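PDB 6BJA: acetyl-CoA acetyltransferase A from Ascaris suum, which probably catalyses, as a thiolase, acetyl transfer between acetyl-CoA molecules to form acetoacetyl-CoA, or the reverse cleavage, in lipid metabolism. Local coordinates for residues A[120-126]-A[256-262]; A[179-184]-A[327-331]; A[9-13]-A[106-112]; A[166-170]-A[245-249]. The contacts are given in a common frame with arbitrary orientation. Numbering follows the deposited sequence.

Overall arrangement
Interaction 1 pairs two strands and comes nearest to the ligand: the side chain of I256 is about 4 Å from the bound coenzyme A. The chain between these strands forms the thiolase loop domain, where interaction 4 lies entirely and interaction 2 has its first helix. Interactions 2 and 4 form one packed cluster, centres 11 Å apart, in which L180 CD2 lies 3.4 Å from T247 OG1; the side chains of A184 and I248 are each about 7 Å from coenzyme A. Interaction 3 packs the end of helix 97-110 against strand 11-23 of the sheet of interaction 1, but its centre is 36 and 40 Å from those of interactions 2 and 4.

Interaction 1: residues A[120-126]-A[256-262]; sequences LGSESMS and INDGAAA
Two neighbouring strands of the thiolase-fold core sheet, 120-124 and 257-262, run antiparallel at 175° with their axes 4.7 Å apart. L120 faces A262 and S122 faces A260 in non-hydrogen-bonded pairs (CA-CA 4.0 and 4.1 Å); G121/A261 and E123/G259 are the hydrogen-bonded pairs. G121 N to A261 O is 2.9 Å, and A261 N to G121 O, E123 N to G259 O and G259 N to E123 O are each 3.0 Å. L120, S122, A260 and A262 point to the face covered by helix 33-48, with L120 CB 3.5 Å from A262 CB. E123 (chi1 t) and A261 point the other way, to helix 357-371; the E123 carboxylate accepts the backbone amides of V63, L64 and G358. Past the strand, M125 (m, t, p) sets CE 3.7 Å from I256 CG2; I256 itself touches the bound coenzyme A. D258 (chi1 m) closes this end: its OD1 accepts S126 N at 2.9 Å and its OD2 accepts S126 OG at 2.5 Å.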
# COMPACT_ATOMS: atom_id res chain seq x y z
N LEU A 120 -11.04 -23.73 -21.33
CA LEU A 120 -11.45 -22.35 -21.41
C LEU A 120 -10.35 -21.38 -20.99
O LEU A 120 -9.29 -21.78 -20.52
CB LEU A 120 -12.69 -22.14 -20.52
CG LEU A 120 -12.50 -22.36 -19.03
CD1 LEU A 120 -13.10 -21.23 -18.24
CD2 LEU A 120 -13.06 -23.71 -18.62
N GLY A 121 -10.66 -20.10 -21.13
CA GLY A 121 -9.81 -19.05 -20.64
C GLY A 121 -10.69 -17.95 -20.08
O GLY A 121 -11.81 -17.74 -20.55
N SER A 122 -10.18 -17.27 -19.07
CA SER A 122 -10.87 -16.17 -18.43
C SER A 122 -9.87 -15.17 -17.90
O SER A 122 -8.87 -15.54 -17.29
CB SER A 122 -11.74 -16.64 -17.27
OG SER A 122 -12.55 -15.56 -16.81
N GLU A 123 -10.15 -13.89 -18.11
CA GLU A 123 -9.27 -12.86 -17.62
C GLU A 123 -10.07 -11.64 -17.24
O GLU A 123 -10.90 -11.17 -18.02
CB GLU A 123 -8.21 -12.49 -18.66
CG GLU A 123 -7.01 -11.77 -18.07
CD GLU A 123 -6.02 -12.73 -17.40
OE1 GLU A 123 -5.57 -13.67 -18.10
OE2 GLU A 123 -5.68 -12.53 -16.21
N SER A 124 -9.83 -11.16 -16.02
CA SER A 124 -10.39 -9.89 -15.58
C SER A 124 -9.24 -8.95 -15.32
O SER A 124 -8.72 -8.86 -14.20
CB SER A 124 -11.22 -10.06 -14.32
OG SER A 124 -11.77 -8.81 -13.91
N MET A 125 -8.85 -8.22 -16.35
CA MET A 125 -7.73 -7.32 -16.19
C MET A 125 -8.14 -6.12 -15.33
O MET A 125 -7.30 -5.52 -14.66
CB MET A 125 -7.20 -6.93 -17.56
CG MET A 125 -6.74 -8.15 -18.34
SD MET A 125 -6.06 -7.88 -20.00
CE MET A 125 -4.38 -7.28 -19.65
N SER A 126 -9.44 -5.84 -15.29
CA SER A 126 -9.97 -4.80 -14.41
C SER A 126 -9.64 -5.03 -12.95
O SER A 126 -9.60 -4.08 -12.17
CB SER A 126 -11.48 -4.72 -14.55
OG SER A 126 -11.85 -4.24 -15.84
N ILE A 256 -6.43 -3.45 -23.03
CA ILE A 256 -6.63 -4.37 -21.90
C ILE A 256 -8.14 -4.50 -21.64
O ILE A 256 -8.91 -3.55 -21.79
CB ILE A 256 -5.84 -3.94 -20.65
CG1 ILE A 256 -6.31 -2.63 -20.05
CG2 ILE A 256 -4.33 -3.83 -21.00
CD1 ILE A 256 -5.54 -2.28 -18.74
N ASN A 257 -8.56 -5.73 -21.31
CA ASN A 257 -9.96 -6.10 -21.38
C ASN A 257 -10.33 -7.23 -20.44
O ASN A 257 -9.46 -7.94 -19.92
CB ASN A 257 -10.31 -6.51 -22.81
CG ASN A 257 -10.16 -5.37 -23.80
OD1 ASN A 257 -9.10 -5.19 -24.41
ND2 ASN A 257 -11.22 -4.59 -23.96
N ASP A 258 -11.65 -7.39 -20.25
CA ASP A 258 -12.24 -8.47 -19.46
C ASP A 258 -13.06 -9.40 -20.37
O ASP A 258 -13.81 -8.92 -21.22
CB ASP A 258 -13.17 -7.94 -18.36
CG ASP A 258 -12.50 -6.97 -17.39
OD1 ASP A 258 -11.28 -7.05 -17.22
OD2 ASP A 258 -13.24 -6.15 -16.78
N GLY A 259 -12.94 -10.71 -20.18
CA GLY A 259 -13.73 -11.66 -20.95
C GLY A 259 -13.34 -13.10 -20.73
O GLY A 259 -12.31 -13.38 -20.10
N ALA A 260 -14.16 -14.01 -21.24
CA ALA A 260 -13.91 -15.44 -21.14
C ALA A 260 -14.46 -16.18 -22.36
O ALA A 260 -15.31 -15.68 -23.08
CB ALA A 260 -14.52 -16.00 -19.86
N ALA A 261 -13.91 -17.37 -22.59
CA ALA A 261 -14.32 -18.19 -23.72
C ALA A 261 -14.08 -19.65 -23.39
O ALA A 261 -13.10 -19.97 -22.72
CB ALA A 261 -13.56 -17.80 -24.97
N ALA A 262 -14.95 -20.54 -23.87
CA ALA A 262 -14.89 -21.95 -23.50
C ALA A 262 -15.34 -22.87 -24.61
O ALA A 262 -16.26 -22.53 -25.37
CB ALA A 262 -15.78 -22.22 -22.24

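Interaction 2: residues A[179-184]-A[327-331]; sequences QLDAYA and SVTGL
Here the loop domain of the thiolase docks on the C-terminal half through two helices that cross almost at right angles: the segments 179-184 and 327-331 have axes 9.2 Å apart and a signed crossing angle of 92°. The nearest alpha carbons are those of L180 and S327, 5.4 Å apart. Y183 points its CB toward the other helix, and its t rotamer (chi2 -83°) lays the ring along 327-331, with S327 O over one face. Its CD2 comes within 3.7 Å of L331 CD2, and its OH lies 3.5 Å from G330 CA while hydrogen-bonding to E324. A beta carbon on G330 would stand only 2.1 Å from that hydroxyl, so the bare glycine is what allows the ring to extend this far. L331 (m, t) bends its end back to the first helix and divides its methyls: CD2 goes to the tyrosine, and CD1 to L180 CD1 at 3.7 Å. L180 has chi1 of -91°, between the m and t wells, with chi2 p, and its CG sits 4.2 Å from S327 CB. V328 (chi1 p) points away, to helix 162-172. S327 is in the m rotamer; its hydroxyl hydrogen-bonds to N252 O, which competes with L180 O for the same proton. That S327 OG is 3.2 Å from L180 O and 3.5 Å from A184 CB.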
# COMPACT_ATOMS: atom_id res chain seq x y z
N GLN A 179 0.61 1.60 -42.68
CA GLN A 179 0.06 0.24 -42.75
C GLN A 179 -0.51 -0.22 -41.42
O GLN A 179 -1.57 -0.85 -41.40
CB GLN A 179 1.11 -0.76 -43.19
CG GLN A 179 1.58 -0.59 -44.64
CD GLN A 179 2.84 -1.32 -44.89
OE1 GLN A 179 3.90 -0.93 -44.38
NE2 GLN A 179 2.76 -2.42 -45.63
N LEU A 180 0.19 0.08 -40.32
CA LEU A 180 -0.30 -0.36 -39.00
C LEU A 180 -1.65 0.31 -38.69
O LEU A 180 -2.59 -0.34 -38.20
CB LEU A 180 0.72 -0.04 -37.88
CG LEU A 180 1.74 -1.13 -37.57
CD1 LEU A 180 2.45 -1.63 -38.79
CD2 LEU A 180 2.73 -0.58 -36.54
N ASP A 181 -1.75 1.60 -38.99
CA ASP A 181 -2.99 2.34 -38.71
C ASP A 181 -4.12 1.88 -39.63
O ASP A 181 -5.25 1.70 -39.17
CB ASP A 181 -2.78 3.85 -38.88
CG ASP A 181 -2.08 4.48 -37.69
OD1 ASP A 181 -1.89 3.79 -36.64
OD2 ASP A 181 -1.74 5.68 -37.79
N ALA A 182 -3.83 1.66 -40.92
CA ALA A 182 -4.86 1.19 -41.83
C ALA A 182 -5.36 -0.19 -41.40
O ALA A 182 -6.54 -0.47 -41.47
CB ALA A 182 -4.35 1.15 -43.26
N TYR A 183 -4.45 -1.04 -40.95
CA TYR A 183 -4.81 -2.37 -40.47
C TYR A 183 -5.74 -2.27 -39.27
O TYR A 183 -6.74 -2.98 -39.18
CB TYR A 183 -3.55 -3.17 -40.10
CG TYR A 183 -3.89 -4.57 -39.68
CD1 TYR A 183 -4.28 -4.85 -38.38
CD2 TYR A 183 -3.84 -5.63 -40.59
CE1 TYR A 183 -4.64 -6.13 -38.00
CE2 TYR A 183 -4.20 -6.92 -40.21
CZ TYR A 183 -4.60 -7.16 -38.92
OH TYR A 183 -4.96 -8.45 -38.57
N ALA A 184 -5.41 -1.38 -38.34
CA ALA A 184 -6.20 -1.21 -37.14
C ALA A 184 -7.59 -0.74 -37.48
O ALA A 184 -8.59 -1.29 -37.02
CB ALA A 184 -5.52 -0.23 -36.17
N SER A 327 -1.31 -4.52 -34.42
CA SER A 327 -1.58 -4.58 -35.85
C SER A 327 -0.45 -5.30 -36.59
O SER A 327 -0.68 -6.04 -37.55
CB SER A 327 -1.75 -3.17 -36.42
OG SER A 327 -2.99 -2.62 -36.01
N VAL A 328 0.78 -5.09 -36.15
CA VAL A 328 1.90 -5.74 -36.82
C VAL A 328 1.81 -7.27 -36.72
O VAL A 328 2.30 -7.97 -37.60
CB VAL A 328 3.27 -5.25 -36.28
CG1 VAL A 328 3.40 -5.44 -34.75
CG2 VAL A 328 4.43 -5.95 -37.00
N THR A 329 1.15 -7.80 -35.68
CA THR A 329 1.00 -9.24 -35.56
C THR A 329 0.25 -9.81 -36.77
O THR A 329 0.64 -10.82 -37.35
CB THR A 329 0.26 -9.61 -34.29
OG1 THR A 329 0.74 -8.79 -33.22
CG2 THR A 329 0.44 -11.09 -33.94
N GLY A 330 -0.85 -9.14 -37.13
CA GLY A 330 -1.62 -9.54 -38.29
C GLY A 330 -0.88 -9.36 -39.60
O GLY A 330 -0.84 -10.27 -40.43
N LEU A 331 -0.31 -8.19 -39.77
CA LEU A 331 0.43 -7.88 -41.00
C LEU A 331 1.59 -8.84 -41.24
O LEU A 331 1.82 -9.31 -42.35
CB LEU A 331 0.95 -6.46 -40.96
CG LEU A 331 -0.13 -5.40 -41.15
CD1 LEU A 331 0.39 -4.04 -40.79
CD2 LEU A 331 -0.70 -5.41 -42.58

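Interaction 3: residues A[9-13]-A[106-112]; sequences KDVYI and AQAIQVG
The chain's first modelled residues, 9-13, start a core strand and pass the C-terminal end of helix 97-110; strand 11-13 and helix 106-110 have axes 9.0 Å apart at 138°. The nearest alpha carbons are K9 to Q110 (5.1 Å) and V11 to A106 (6.1 Å). Apolar packing centres on V11 (chi1 t), whose CB points at the helix: V11 CG2 meets I109 CG2 at 3.8 Å and Q110 CG at 3.9 Å, while V11 CG1 lies 4.0 Å from A106 CB. I109 (m, t) also puts CG2 3.7 Å from D10 O. The polar part is slight. K9 (m, t, m, t) reaches along the helix end so that NZ makes a weak hydrogen bond to Q110 O, 3.2 Å. On the way K9 CD passes 3.7 Å from G112 CA, where a beta carbon would be tight. G112 has phi 87° and ends the helix in a Schellman motif, with its N 3.0 Å from I109 O. Beyond the segments, Q110 and V111 pack on V111 and Q107 of the second subunit. The arrangement is a helix layered on the central sheet of the thiolase fold, beside a subunit interface.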
# COMPACT_ATOMS: atom_id res chain seq x y z
N LYS A 9 -10.51 -41.99 -30.51
CA LYS A 9 -9.77 -40.98 -29.77
C LYS A 9 -9.49 -39.74 -30.64
O LYS A 9 -8.58 -38.95 -30.38
CB LYS A 9 -8.48 -41.58 -29.24
CG LYS A 9 -8.73 -42.83 -28.43
CD LYS A 9 -7.55 -43.20 -27.55
CE LYS A 9 -6.32 -43.53 -28.37
NZ LYS A 9 -5.16 -43.78 -27.48
N ASP A 10 -10.29 -39.60 -31.69
CA ASP A 10 -10.39 -38.33 -32.38
C ASP A 10 -10.95 -37.30 -31.42
O ASP A 10 -11.62 -37.66 -30.46
CB ASP A 10 -11.28 -38.45 -33.61
CG ASP A 10 -10.68 -39.30 -34.70
OD1 ASP A 10 -9.49 -39.67 -34.58
OD2 ASP A 10 -11.39 -39.59 -35.67
N VAL A 11 -10.70 -36.03 -31.70
CA VAL A 11 -11.10 -34.94 -30.82
C VAL A 11 -12.12 -34.03 -31.49
O VAL A 11 -11.84 -33.42 -32.52
CB VAL A 11 -9.87 -34.10 -30.41
CG1 VAL A 11 -10.26 -32.94 -29.51
CG2 VAL A 11 -8.85 -34.98 -29.70
N TYR A 12 -13.31 -33.96 -30.91
CA TYR A 12 -14.36 -33.10 -31.44
C TYR A 12 -14.67 -31.94 -30.52
O TYR A 12 -14.54 -32.05 -29.31
CB TYR A 12 -15.63 -33.90 -31.68
CG TYR A 12 -15.48 -34.90 -32.80
CD1 TYR A 12 -15.03 -36.19 -32.53
CD2 TYR A 12 -15.76 -34.56 -34.11
CE1 TYR A 12 -14.88 -37.11 -33.55
CE2 TYR A 12 -15.61 -35.47 -35.13
CZ TYR A 12 -15.17 -36.75 -34.84
OH TYR A 12 -15.01 -37.66 -35.86
N ILE A 13 -15.06 -30.82 -31.13
CA ILE A 13 -15.58 -29.67 -30.41
C ILE A 13 -17.10 -29.78 -30.40
O ILE A 13 -17.71 -29.78 -31.46
CB ILE A 13 -15.15 -28.36 -31.09
CG1 ILE A 13 -13.62 -28.22 -31.01
CG2 ILE A 13 -15.81 -27.16 -30.44
CD1 ILE A 13 -13.03 -27.11 -31.85
N ALA A 106 -7.23 -31.66 -25.77
CA ALA A 106 -7.13 -32.54 -26.93
C ALA A 106 -6.16 -33.68 -26.63
O ALA A 106 -6.44 -34.83 -26.94
CB ALA A 106 -6.70 -31.78 -28.18
N GLN A 107 -5.02 -33.36 -26.02
CA GLN A 107 -4.04 -34.40 -25.70
C GLN A 107 -4.61 -35.43 -24.73
O GLN A 107 -4.40 -36.63 -24.90
CB GLN A 107 -2.78 -33.77 -25.12
CG GLN A 107 -1.59 -34.72 -25.13
CD GLN A 107 -0.31 -34.06 -24.62
OE1 GLN A 107 -0.07 -34.00 -23.41
NE2 GLN A 107 0.51 -33.55 -25.54
N ALA A 108 -5.31 -34.98 -23.69
CA ALA A 108 -5.92 -35.89 -22.73
C ALA A 108 -6.82 -36.90 -23.41
O ALA A 108 -6.91 -38.07 -23.02
CB ALA A 108 -6.69 -35.11 -21.69
N ILE A 109 -7.55 -36.44 -24.43
CA ILE A 109 -8.42 -37.31 -25.20
C ILE A 109 -7.62 -38.21 -26.14
O ILE A 109 -7.87 -39.41 -26.24
CB ILE A 109 -9.45 -36.46 -25.98
CG1 ILE A 109 -10.45 -35.87 -24.99
CG2 ILE A 109 -10.19 -37.28 -27.02
CD1 ILE A 109 -11.37 -34.79 -25.57
N GLN A 110 -6.63 -37.62 -26.83
CA GLN A 110 -5.81 -38.36 -27.78
C GLN A 110 -5.17 -39.57 -27.13
O GLN A 110 -5.08 -40.63 -27.74
CB GLN A 110 -4.73 -37.46 -28.36
CG GLN A 110 -5.26 -36.43 -29.32
CD GLN A 110 -4.21 -35.43 -29.76
OE1 GLN A 110 -3.20 -35.20 -29.07
NE2 GLN A 110 -4.43 -34.83 -30.92
N VAL A 111 -4.73 -39.41 -25.89
CA VAL A 111 -3.95 -40.43 -25.21
C VAL A 111 -4.86 -41.45 -24.53
O VAL A 111 -4.38 -42.45 -23.98
CB VAL A 111 -2.98 -39.78 -24.19
CG1 VAL A 111 -3.69 -39.41 -22.89
CG2 VAL A 111 -1.79 -40.68 -23.91
N GLY A 112 -6.17 -41.19 -24.56
CA GLY A 112 -7.17 -42.12 -24.04
C GLY A 112 -7.46 -41.99 -22.55
O GLY A 112 -8.21 -42.78 -21.98

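Interaction 4: residues A[166-170]-A[245-249]; sequences AEKTV and SGTIT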
# COMPACT_ATOMS: atom_id res chain seq x y z
N ALA A 166 7.75 -5.55 -30.28
CA ALA A 166 7.09 -5.71 -31.56
C ALA A 166 7.60 -4.70 -32.60
O ALA A 166 7.48 -4.94 -33.81
CB ALA A 166 5.58 -5.59 -31.38
N GLU A 167 8.13 -3.57 -32.14
CA GLU A 167 8.74 -2.60 -33.05
C GLU A 167 9.89 -3.22 -33.83
O GLU A 167 10.17 -2.82 -34.96
CB GLU A 167 9.25 -1.36 -32.31
CG GLU A 167 8.19 -0.43 -31.75
CD GLU A 167 7.53 0.47 -32.80
OE1 GLU A 167 7.76 0.27 -34.02
OE2 GLU A 167 6.78 1.36 -32.37
N LYS A 168 10.58 -4.20 -33.25
CA LYS A 168 11.64 -4.88 -33.99
C LYS A 168 11.07 -5.57 -35.24
O LYS A 168 11.65 -5.51 -36.34
CB LYS A 168 12.39 -5.89 -33.10
CG LYS A 168 13.44 -6.69 -33.88
CD LYS A 168 14.24 -7.61 -33.00
CE LYS A 168 15.33 -8.32 -33.80
NZ LYS A 168 14.82 -9.15 -34.92
N THR A 169 9.91 -6.18 -35.09
CA THR A 169 9.28 -6.93 -36.17
C THR A 169 8.79 -5.93 -37.21
O THR A 169 8.88 -6.19 -38.41
CB THR A 169 8.15 -7.82 -35.63
OG1 THR A 169 8.71 -8.72 -34.65
CG2 THR A 169 7.49 -8.61 -36.77
N VAL A 170 8.28 -4.80 -36.75
CA VAL A 170 7.89 -3.72 -37.66
C VAL A 170 9.07 -3.38 -38.56
O VAL A 170 8.94 -3.34 -39.79
CB VAL A 170 7.43 -2.45 -36.89
CG1 VAL A 170 7.27 -1.27 -37.86
CG2 VAL A 170 6.10 -2.70 -36.17
N SER A 245 11.46 6.81 -34.51
CA SER A 245 11.26 5.71 -35.46
C SER A 245 10.08 4.82 -35.06
O SER A 245 9.82 3.81 -35.71
CB SER A 245 12.50 4.85 -35.56
OG SER A 245 12.70 4.13 -34.36
N GLY A 246 9.39 5.21 -34.00
CA GLY A 246 8.28 4.42 -33.50
C GLY A 246 7.07 4.41 -34.41
O GLY A 246 6.88 5.33 -35.21
N THR A 247 6.26 3.36 -34.30
CA THR A 247 5.08 3.19 -35.15
C THR A 247 3.86 2.68 -34.39
O THR A 247 2.72 2.90 -34.80
CB THR A 247 5.35 2.20 -36.29
OG1 THR A 247 5.64 0.90 -35.74
CG2 THR A 247 6.52 2.64 -37.13
N ILE A 248 4.09 1.99 -33.28
CA ILE A 248 2.99 1.40 -32.53
C ILE A 248 2.41 2.41 -31.54
O ILE A 248 3.14 3.04 -30.76
CB ILE A 248 3.45 0.11 -31.81
CG1 ILE A 248 3.96 -0.91 -32.84
CG2 ILE A 248 2.31 -0.49 -30.99
CD1 ILE A 248 4.51 -2.21 -32.24
N THR A 249 1.09 2.53 -31.57
CA THR A 249 0.35 3.50 -30.77
C THR A 249 -0.76 2.82 -30.01
O THR A 249 -1.06 1.65 -30.25
CB THR A 249 -0.30 4.59 -31.62
OG1 THR A 249 -1.40 4.01 -32.33
CG2 THR A 249 0.69 5.17 -32.61
O HOH W 1 5.84 2.66 -30.27
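This is a carboxylate-to-backbone contact inside the loop domain: E167 on helix 162-172 holds the irregular segment 245-249, which leads toward the CoA-binding residue S254. The E167 side chain turns twice (chi1 and chi2 both m), bringing its carboxylate up to the loop. OE2 accepts two successive amides, T247 N at 2.8 Å and I248 N at 2.9 Å, both nearly straight. E167 OE1 takes the proton of T247 OG1 at 2.8 Å, so both carboxylate oxygens are used on this short piece of chain. A water adds to the hold, donating to E167 OE2 at 2.6 Å and to I248 O at 2.8 Å. Beside this polar centre lies apolar packing: I248 points at the helix in the m, t rotamer, its CD1 3.6 Å from A166 CB and 4.3 Å from V170 CG2. In a separate van der Waals contact, V170 CG1 rests 3.4 Å from T247 OG1. L180 of helix 177-197 touches V170, T247 and I248, while V328 of helix 327-337 covers A166 and V170. N252 hydrogen-bonds to the same segment, through ND2 to T247 O and through OD1 to T249 N. With the side chain of I248 about 7 Å from the bound coenzyme A, the contact joins a helix of the thiolase loop domain to a loop segment near the CoA pocket.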